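Local coordinates for UPF0255 protein frsA (Vibrio vulnificus, PDB 4I4C) that probably hydrolyses carboxylic esters, as a member of the FrsA family within the alpha/beta-hydrolase clan, at residues L184-N188 with W210-R214; H193-S199 with D221-V227. All blocks are in the same frame, centred on the assembly; numbering follows the deposited sequence.

Contact 1 (L184-N188 with W210-R214); sequences LHLTN and WRLFR
His185 of the strand sets its CB almost squarely over the middle of the Phe213 ring, a CH-pi contact 3.6 Å from CB to the ring centroid and only 8° off the ring normal. The imidazole stands obliquely to the phenyl ring, the two planes at 44° and the centroids 5.6 Å apart.

Backbone-to-ring packing continues along the strand. The far rim of Phe213 reaches the main chain, CE1 lying 3.4 Å from His185 O and CZ 3.7 Å from Leu186 C. Thr187 N comes in at the ring edge near its plane, and Thr187 CG2 touches CZ at 4.1 Å. Phe213 reaches this far because its CG is anti to the backbone N (chi1 172°). The pairing illustrates how a helix is laid on an alpha/beta-hydrolase sheet: helix 210-217 packs on strand 178-186, the axes of 210-214 and 184-186 coming within 9.9 Å, and aromatic side chains bridge the gap.

A second aromatic contact is made between rims. His185 CD2 meets Trp210 CZ3 at 3.9 Å, each atom near the plane of the other's ring, while Arg214 CB lies over one indole face and Phe126 stacks on Trp210.

Polar groups find their bonds outside the pair. His185 ND1 bonds to Met224 O and NE2 to Tyr157 OH, which fixes the rotation of the buried imidazole; Thr187 OG1 is bonded to Asp221 OD1.

Contact 2 (H193-S199 with D221-V227); sequences HPVVIVS and DIAMLTV
Leu225, flanked on the neighbouring strand by Val196 and Val198, shows how a parallel ladder is built around one residue. Its N donates to Val196 O (2.9 Å) and its O accepts from Val198 N (2.9 Å), the latter donor standing 33° out of the carbonyl plane. The same Leu225 O also takes a CA-H...O contact from Ile197 CA at 3.3 Å, so this one carbonyl is approached by two donors. The leucine side chain lies on the sheet face shared with Val195, Ile197 and Ala223: its CB rests 4.1 Å from Val195 CG2, and its CD2 branch approaches Ile197 CG1.

Val198 belongs to the other face, with Val196, Met224 and Thr226. With CG1 anti to the backbone N (chi1 -177°), CG2 lies anti to the carbonyl carbon and meets Met224 CG at 3.9 Å, and Leu212 and Met209 pack against the valine from outside the two strands. Val198 O in turn receives Val227 N at 3.1 Å, nearly head-on to the carbonyl.

Val227 continues the contact beyond Thr226. One methyl, CG2, meets Ile197 CG2 at 3.7 Å, while Val227 O lies 2.8 Å from Ser199 OG, a hydroxyl that also has His248 NE2 as a partner. At the other end, Ala223 N bonds to Pro194 O, and Asp221, the C' residue of a Schellman motif ending the preceding helix, lays its CB beside the His193 ring. Strand 193-199, helix 210-217 and strand 223-226 thus form a beta-alpha-beta crossover whose two parallel strands are direct neighbours.

Overall arrangement
Contacts 1 and 2 lie on the same side of the chain's centre, their own centres 8 Å apart, and their segments alternate along the sequence: 184-188, 193-199, 210-214, 221-227. Both draw on one mixed sheet, in which strand 223-226 sits between the antiparallel 178-186 and the parallel 193-199. The later strand is thus inserted between two consecutive ones, giving the 1-2-4-3-5-6-7-8 strand order of the alpha/beta-hydrolase fold. The two contacts touch directly, Asn188 OD1 reaching His193 NE2 and Phe213 CB packing on Met224 CE. Leu212, on the helix segment 210-214, lines the pocket of the bound polyether, and the side chain of Ser199 is about 9 Å from the bound hexanoic acid.

Contact 1 (L184-N188 with W210-R214)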
ATOM      1  N   LEU A 184      -7.461   8.991 -11.045  1.00 23.32           N
ATOM      2  CA  LEU A 184      -8.707   8.427 -11.553  1.00 20.69           C
ATOM      3  C   LEU A 184      -8.462   7.670 -12.848  1.00 19.65           C
ATOM      4  O   LEU A 184      -8.066   8.251 -13.849  1.00 26.05           O
ATOM      5  CB  LEU A 184      -9.735   9.544 -11.782  1.00 20.37           C
ATOM      6  CG  LEU A 184     -11.113   9.160 -12.329  1.00 26.30           C
ATOM      7  CD1 LEU A 184     -11.881   8.262 -11.340  1.00 20.22           C
ATOM      8  CD2 LEU A 184     -11.916  10.427 -12.654  1.00 29.54           C
ATOM      9  N   HIS A 185      -8.683   6.365 -12.811  1.00 23.94           N
ATOM     10  CA  HIS A 185      -8.501   5.494 -13.961  1.00 22.75           C
ATOM     11  C   HIS A 185      -9.859   5.170 -14.571  1.00 21.63           C
ATOM     12  O   HIS A 185     -10.709   4.582 -13.907  1.00 22.69           O
ATOM     13  CB  HIS A 185      -7.849   4.181 -13.521  1.00 18.51           C
ATOM     14  CG  HIS A 185      -6.605   4.368 -12.715  1.00 19.90           C
ATOM     15  ND1 HIS A 185      -6.606   4.938 -11.465  1.00 20.67           N
ATOM     16  CD2 HIS A 185      -5.314   4.057 -12.995  1.00 24.25           C
ATOM     17  CE1 HIS A 185      -5.362   4.976 -11.001  1.00 21.69           C
ATOM     18  NE2 HIS A 185      -4.567   4.449 -11.910  1.00 24.29           N
ATOM     19  N   LEU A 186     -10.055   5.529 -15.835  1.00 22.05           N
ATOM     20  CA  LEU A 186     -11.326   5.260 -16.509  1.00 28.52           C
ATOM     21  C   LEU A 186     -11.132   4.411 -17.764  1.00 24.87           C
ATOM     22  O   LEU A 186     -10.128   4.546 -18.454  1.00 26.94           O
ATOM     23  CB  LEU A 186     -11.996   6.577 -16.877  1.00 26.57           C
ATOM     24  CG  LEU A 186     -12.189   7.535 -15.709  1.00 34.44           C
ATOM     25  CD1 LEU A 186     -11.852   8.944 -16.142  1.00 35.88           C
ATOM     26  CD2 LEU A 186     -13.622   7.449 -15.176  1.00 26.67           C
ATOM     27  N   THR A 187     -12.090   3.534 -18.065  1.00 23.09           N
ATOM     28  CA  THR A 187     -12.041   2.753 -19.303  1.00 23.93           C
ATOM     29  C   THR A 187     -12.323   3.653 -20.499  1.00 38.45           C
ATOM     30  O   THR A 187     -11.761   3.476 -21.592  1.00 33.29           O
ATOM     31  CB  THR A 187     -13.056   1.611 -19.299  1.00 32.84           C
ATOM     32  OG1 THR A 187     -14.357   2.145 -19.043  1.00 26.58           O
ATOM     33  CG2 THR A 187     -12.716   0.603 -18.216  1.00 31.44           C
ATOM     34  N   ASN A 188     -13.202   4.622 -20.268  1.00 32.78           N
ATOM     35  CA  ASN A 188     -13.573   5.624 -21.252  1.00 28.04           C
ATOM     36  C   ASN A 188     -14.347   6.720 -20.543  1.00 32.05           C
ATOM     37  O   ASN A 188     -14.563   6.653 -19.325  1.00 33.36           O
ATOM     38  CB  ASN A 188     -14.420   5.018 -22.378  1.00 29.72           C
ATOM     39  CG  ASN A 188     -15.660   4.323 -21.870  1.00 38.47           C
ATOM     40  OD1 ASN A 188     -16.561   4.957 -21.325  1.00 38.30           O
ATOM     41  ND2 ASN A 188     -15.725   3.008 -22.063  1.00 41.98           N
ATOM     42  N   TRP A 210      -1.998  -0.683 -10.484  1.00 14.29           N
ATOM     43  CA  TRP A 210      -2.398  -0.648 -11.881  1.00 20.73           C
ATOM     44  C   TRP A 210      -3.104  -1.922 -12.357  1.00 18.39           C
ATOM     45  O   TRP A 210      -4.082  -1.846 -13.086  1.00 22.66           O
ATOM     46  CB  TRP A 210      -1.200  -0.346 -12.794  1.00 25.57           C
ATOM     47  CG  TRP A 210      -1.531  -0.607 -14.220  1.00 29.44           C
ATOM     48  CD1 TRP A 210      -1.062  -1.621 -14.999  1.00 35.53           C
ATOM     49  CD2 TRP A 210      -2.443   0.138 -15.033  1.00 28.76           C
ATOM     50  NE1 TRP A 210      -1.614  -1.544 -16.258  1.00 35.69           N
ATOM     51  CE2 TRP A 210      -2.468  -0.475 -16.303  1.00 33.93           C
ATOM     52  CE3 TRP A 210      -3.231   1.271 -14.812  1.00 20.80           C
ATOM     53  CZ2 TRP A 210      -3.256   0.002 -17.345  1.00 30.02           C
ATOM     54  CZ3 TRP A 210      -4.019   1.744 -15.855  1.00 27.09           C
ATOM     55  CH2 TRP A 210      -4.025   1.109 -17.102  1.00 25.35           C
ATOM     56  N   ARG A 211      -2.629  -3.089 -11.932  1.00 15.50           N
ATOM     57  CA  ARG A 211      -3.243  -4.346 -12.370  1.00 26.50           C
ATOM     58  C   ARG A 211      -4.611  -4.601 -11.726  1.00 16.21           C
ATOM     59  O   ARG A 211      -5.409  -5.398 -12.231  1.00 17.27           O
ATOM     60  CB  ARG A 211      -2.295  -5.529 -12.135  1.00 36.88           C
ATOM     61  CG  ARG A 211      -0.969  -5.381 -12.882  1.00 37.12           C
ATOM     62  CD  ARG A 211      -0.502  -6.680 -13.544  1.00 44.63           C
ATOM     63  NE  ARG A 211       0.586  -6.420 -14.496  1.00 51.63           N
ATOM     64  CZ  ARG A 211       1.250  -7.355 -15.176  1.00 51.85           C
ATOM     65  NH1 ARG A 211       0.947  -8.641 -15.018  1.00 54.29           N
ATOM     66  NH2 ARG A 211       2.222  -7.003 -16.014  1.00 49.14           N
ATOM     67  N   LEU A 212      -4.878  -3.934 -10.609  1.00 14.96           N
ATOM     68  CA  LEU A 212      -6.204  -4.035  -9.992  1.00 14.78           C
ATOM     69  C   LEU A 212      -7.228  -3.491 -10.979  1.00 24.26           C
ATOM     70  O   LEU A 212      -8.260  -4.118 -11.226  1.00 24.92           O
ATOM     71  CB  LEU A 212      -6.264  -3.246  -8.691  1.00 14.18           C
ATOM     72  CG  LEU A 212      -7.627  -3.200  -8.023  1.00 18.81           C
ATOM     73  CD1 LEU A 212      -8.121  -4.627  -7.799  1.00 17.24           C
ATOM     74  CD2 LEU A 212      -7.489  -2.437  -6.712  1.00 16.99           C
ATOM     75  N   PHE A 213      -6.922  -2.326 -11.548  1.00 21.31           N
ATOM     76  CA  PHE A 213      -7.758  -1.718 -12.588  1.00 24.51           C
ATOM     77  C   PHE A 213      -7.687  -2.488 -13.912  1.00 19.06           C
ATOM     78  O   PHE A 213      -8.713  -2.855 -14.467  1.00 28.34           O
ATOM     79  CB  PHE A 213      -7.357  -0.251 -12.817  1.00 22.60           C
ATOM     80  CG  PHE A 213      -8.041   0.399 -13.998  1.00 20.39           C
ATOM     81  CD1 PHE A 213      -9.358   0.830 -13.906  1.00 26.06           C
ATOM     82  CD2 PHE A 213      -7.368   0.592 -15.192  1.00 26.99           C
ATOM     83  CE1 PHE A 213      -9.983   1.435 -14.984  1.00 22.87           C
ATOM     84  CE2 PHE A 213      -7.995   1.197 -16.273  1.00 27.94           C
ATOM     85  CZ  PHE A 213      -9.299   1.616 -16.164  1.00 22.37           C
ATOM     86  N   ARG A 214      -6.482  -2.734 -14.420  1.00 22.12           N
ATOM     87  CA  ARG A 214      -6.330  -3.305 -15.768  1.00 21.96           C
ATOM     88  C   ARG A 214      -6.935  -4.700 -15.917  1.00 23.93           C
ATOM     89  O   ARG A 214      -7.596  -4.993 -16.908  1.00 25.66           O
ATOM     90  CB  ARG A 214      -4.855  -3.347 -16.195  1.00 18.40           C
ATOM     91  CG  ARG A 214      -4.643  -3.555 -17.691  1.00 29.99           C
ATOM     92  CD  ARG A 214      -3.185  -3.981 -17.978  1.00 41.79           C
ATOM     93  NE  ARG A 214      -2.860  -5.222 -17.273  1.00 46.70           N
ATOM     94  CZ  ARG A 214      -1.682  -5.839 -17.304  1.00 44.17           C
ATOM     95  NH1 ARG A 214      -0.668  -5.345 -18.013  1.00 47.99           N
ATOM     96  NH2 ARG A 214      -1.527  -6.961 -16.619  1.00 38.55           N
TER

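Contact 2 (H193-S199 with D221-V227)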
ATOM      1  N   HIS A 193     -19.267   6.459 -14.996  1.00 32.92           N
ATOM      2  CA  HIS A 193     -19.004   5.077 -14.600  1.00 24.97           C
ATOM      3  C   HIS A 193     -18.982   4.907 -13.088  1.00 25.13           C
ATOM      4  O   HIS A 193     -18.547   5.815 -12.357  1.00 23.99           O
ATOM      5  CB  HIS A 193     -17.651   4.602 -15.168  1.00 23.82           C
ATOM      6  CG  HIS A 193     -17.653   4.429 -16.651  1.00 34.63           C
ATOM      7  ND1 HIS A 193     -18.462   3.515 -17.289  1.00 36.55           N
ATOM      8  CD2 HIS A 193     -16.954   5.061 -17.625  1.00 34.11           C
ATOM      9  CE1 HIS A 193     -18.264   3.592 -18.594  1.00 37.41           C
ATOM     10  NE2 HIS A 193     -17.353   4.518 -18.824  1.00 36.21           N
ATOM     11  N   PRO A 194     -19.408   3.725 -12.616  1.00 24.27           N
ATOM     12  CA  PRO A 194     -19.265   3.385 -11.200  1.00 25.46           C
ATOM     13  C   PRO A 194     -17.793   3.454 -10.835  1.00 26.95           C
ATOM     14  O   PRO A 194     -16.934   3.275 -11.716  1.00 29.66           O
ATOM     15  CB  PRO A 194     -19.787   1.944 -11.124  1.00 25.69           C
ATOM     16  CG  PRO A 194     -19.656   1.423 -12.513  1.00 33.32           C
ATOM     17  CD  PRO A 194     -19.912   2.592 -13.412  1.00 26.47           C
ATOM     18  N   VAL A 195     -17.493   3.727  -9.570  1.00 20.39           N
ATOM     19  CA  VAL A 195     -16.102   3.986  -9.177  1.00 19.52           C
ATOM     20  C   VAL A 195     -15.776   3.361  -7.836  1.00 22.69           C
ATOM     21  O   VAL A 195     -16.625   3.303  -6.942  1.00 25.55           O
ATOM     22  CB  VAL A 195     -15.805   5.523  -9.146  1.00 28.18           C
ATOM     23  CG1 VAL A 195     -16.656   6.233  -8.091  1.00 28.14           C
ATOM     24  CG2 VAL A 195     -14.309   5.799  -8.938  1.00 29.28           C
ATOM     25  N   VAL A 196     -14.554   2.865  -7.695  1.00 19.79           N
ATOM     26  CA  VAL A 196     -14.091   2.439  -6.391  1.00 17.10           C
ATOM     27  C   VAL A 196     -12.897   3.279  -5.956  1.00 20.99           C
ATOM     28  O   VAL A 196     -11.961   3.476  -6.723  1.00 24.76           O
ATOM     29  CB  VAL A 196     -13.734   0.947  -6.369  1.00 23.97           C
ATOM     30  CG1 VAL A 196     -14.982   0.110  -6.528  1.00 17.81           C
ATOM     31  CG2 VAL A 196     -12.753   0.622  -7.470  1.00 20.73           C
ATOM     32  N   ILE A 197     -12.948   3.795  -4.735  1.00 17.74           N
ATOM     33  CA  ILE A 197     -11.814   4.486  -4.161  1.00 16.02           C
ATOM     34  C   ILE A 197     -10.964   3.402  -3.518  1.00 27.81           C
ATOM     35  O   ILE A 197     -11.497   2.531  -2.832  1.00 17.19           O
ATOM     36  CB  ILE A 197     -12.240   5.502  -3.107  1.00 20.42           C
ATOM     37  CG1 ILE A 197     -13.241   6.499  -3.713  1.00 19.01           C
ATOM     38  CG2 ILE A 197     -11.001   6.231  -2.559  1.00 16.02           C
ATOM     39  CD1 ILE A 197     -13.970   7.346  -2.700  1.00 22.47           C
ATOM     40  N   VAL A 198      -9.655   3.428  -3.772  1.00 19.26           N
ATOM     41  CA  VAL A 198      -8.777   2.341  -3.355  1.00 15.08           C
ATOM     42  C   VAL A 198      -7.556   2.875  -2.626  1.00 23.41           C
ATOM     43  O   VAL A 198      -6.898   3.780  -3.130  1.00 27.27           O
ATOM     44  CB  VAL A 198      -8.312   1.514  -4.567  1.00 18.30           C
ATOM     45  CG1 VAL A 198      -7.454   0.348  -4.120  1.00 21.69           C
ATOM     46  CG2 VAL A 198      -9.509   1.027  -5.383  1.00 25.48           C
ATOM     47  N   SER A 199      -7.259   2.327  -1.443  1.00 17.77           N
ATOM     48  CA  SER A 199      -6.010   2.646  -0.744  1.00 25.78           C
ATOM     49  C   SER A 199      -5.259   1.404  -0.250  1.00 24.63           C
ATOM     50  O   SER A 199      -5.864   0.501   0.322  1.00 19.12           O
ATOM     51  CB  SER A 199      -6.282   3.591   0.425  1.00 28.01           C
ATOM     52  OG  SER A 199      -6.658   4.868  -0.051  1.00 27.34           O
ATOM     53  N   ASP A 221     -16.032  -1.881 -16.507  1.00 26.73           N
ATOM     54  CA  ASP A 221     -16.117  -0.425 -16.636  1.00 32.13           C
ATOM     55  C   ASP A 221     -16.174   0.303 -15.288  1.00 29.05           C
ATOM     56  O   ASP A 221     -16.653   1.423 -15.211  1.00 24.91           O
ATOM     57  CB  ASP A 221     -17.297  -0.023 -17.521  1.00 34.75           C
ATOM     58  CG  ASP A 221     -17.095  -0.418 -18.969  1.00 42.71           C
ATOM     59  OD1 ASP A 221     -16.024  -0.108 -19.537  1.00 41.03           O
ATOM     60  OD2 ASP A 221     -18.002  -1.050 -19.541  1.00 46.16           O
ATOM     61  N   ILE A 222     -15.673  -0.338 -14.239  1.00 21.21           N
ATOM     62  CA  ILE A 222     -15.546   0.297 -12.939  1.00 21.33           C
ATOM     63  C   ILE A 222     -14.266   1.135 -12.867  1.00 24.36           C
ATOM     64  O   ILE A 222     -13.148   0.611 -12.964  1.00 26.34           O
ATOM     65  CB  ILE A 222     -15.537  -0.742 -11.796  1.00 19.66           C
ATOM     66  CG1 ILE A 222     -16.846  -1.530 -11.777  1.00 24.64           C
ATOM     67  CG2 ILE A 222     -15.303  -0.052 -10.432  1.00 18.90           C
ATOM     68  CD1 ILE A 222     -16.901  -2.550 -10.688  1.00 24.57           C
ATOM     69  N   ALA A 223     -14.435   2.439 -12.699  1.00 24.22           N
ATOM     70  CA  ALA A 223     -13.306   3.339 -12.545  1.00 23.31           C
ATOM     71  C   ALA A 223     -12.579   3.097 -11.228  1.00 26.76           C
ATOM     72  O   ALA A 223     -13.192   2.758 -10.215  1.00 26.92           O
ATOM     73  CB  ALA A 223     -13.756   4.789 -12.645  1.00 22.09           C
ATOM     74  N   MET A 224     -11.264   3.281 -11.241  1.00 24.73           N
ATOM     75  CA  MET A 224     -10.494   3.154 -10.019  1.00 19.92           C
ATOM     76  C   MET A 224      -9.907   4.497  -9.646  1.00 19.92           C
ATOM     77  O   MET A 224      -9.312   5.168 -10.474  1.00 19.45           O
ATOM     78  CB  MET A 224      -9.386   2.111 -10.167  1.00 18.98           C
ATOM     79  CG  MET A 224      -8.456   2.059  -8.968  1.00 18.19           C
ATOM     80  SD  MET A 224      -7.245   0.732  -9.021  1.00 19.58           S
ATOM     81  CE  MET A 224      -5.959   1.459 -10.023  1.00 16.68           C
ATOM     82  N   LEU A 225     -10.075   4.887  -8.391  1.00 19.64           N
ATOM     83  CA  LEU A 225      -9.566   6.164  -7.926  1.00 20.28           C
ATOM     84  C   LEU A 225      -8.625   5.893  -6.771  1.00 24.17           C
ATOM     85  O   LEU A 225      -9.071   5.591  -5.673  1.00 17.12           O
ATOM     86  CB  LEU A 225     -10.718   7.057  -7.478  1.00 17.50           C
ATOM     87  CG  LEU A 225     -10.366   8.458  -6.994  1.00 28.32           C
ATOM     88  CD1 LEU A 225      -9.655   9.218  -8.102  1.00 33.65           C
ATOM     89  CD2 LEU A 225     -11.625   9.192  -6.567  1.00 23.55           C
ATOM     90  N   THR A 226      -7.319   5.962  -7.024  1.00 23.14           N
ATOM     91  CA  THR A 226      -6.342   5.655  -5.981  1.00 18.06           C
ATOM     92  C   THR A 226      -6.057   6.853  -5.079  1.00 27.08           C
ATOM     93  O   THR A 226      -6.065   8.003  -5.521  1.00 27.45           O
ATOM     94  CB  THR A 226      -5.032   5.109  -6.567  1.00 18.24           C
ATOM     95  OG1 THR A 226      -4.476   6.067  -7.474  1.00 18.51           O
ATOM     96  CG2 THR A 226      -5.298   3.811  -7.323  1.00 14.54           C
ATOM     97  N   VAL A 227      -5.823   6.569  -3.801  1.00 19.78           N
ATOM     98  CA  VAL A 227      -5.529   7.593  -2.819  1.00 21.84           C
ATOM     99  C   VAL A 227      -4.482   7.047  -1.851  1.00 21.57           C
ATOM    100  O   VAL A 227      -4.528   5.865  -1.491  1.00 18.86           O
ATOM    101  CB  VAL A 227      -6.795   7.980  -2.000  1.00 19.17           C
ATOM    102  CG1 VAL A 227      -6.484   9.139  -1.071  1.00 23.41           C
ATOM    103  CG2 VAL A 227      -7.967   8.339  -2.913  1.00 18.01           C
TER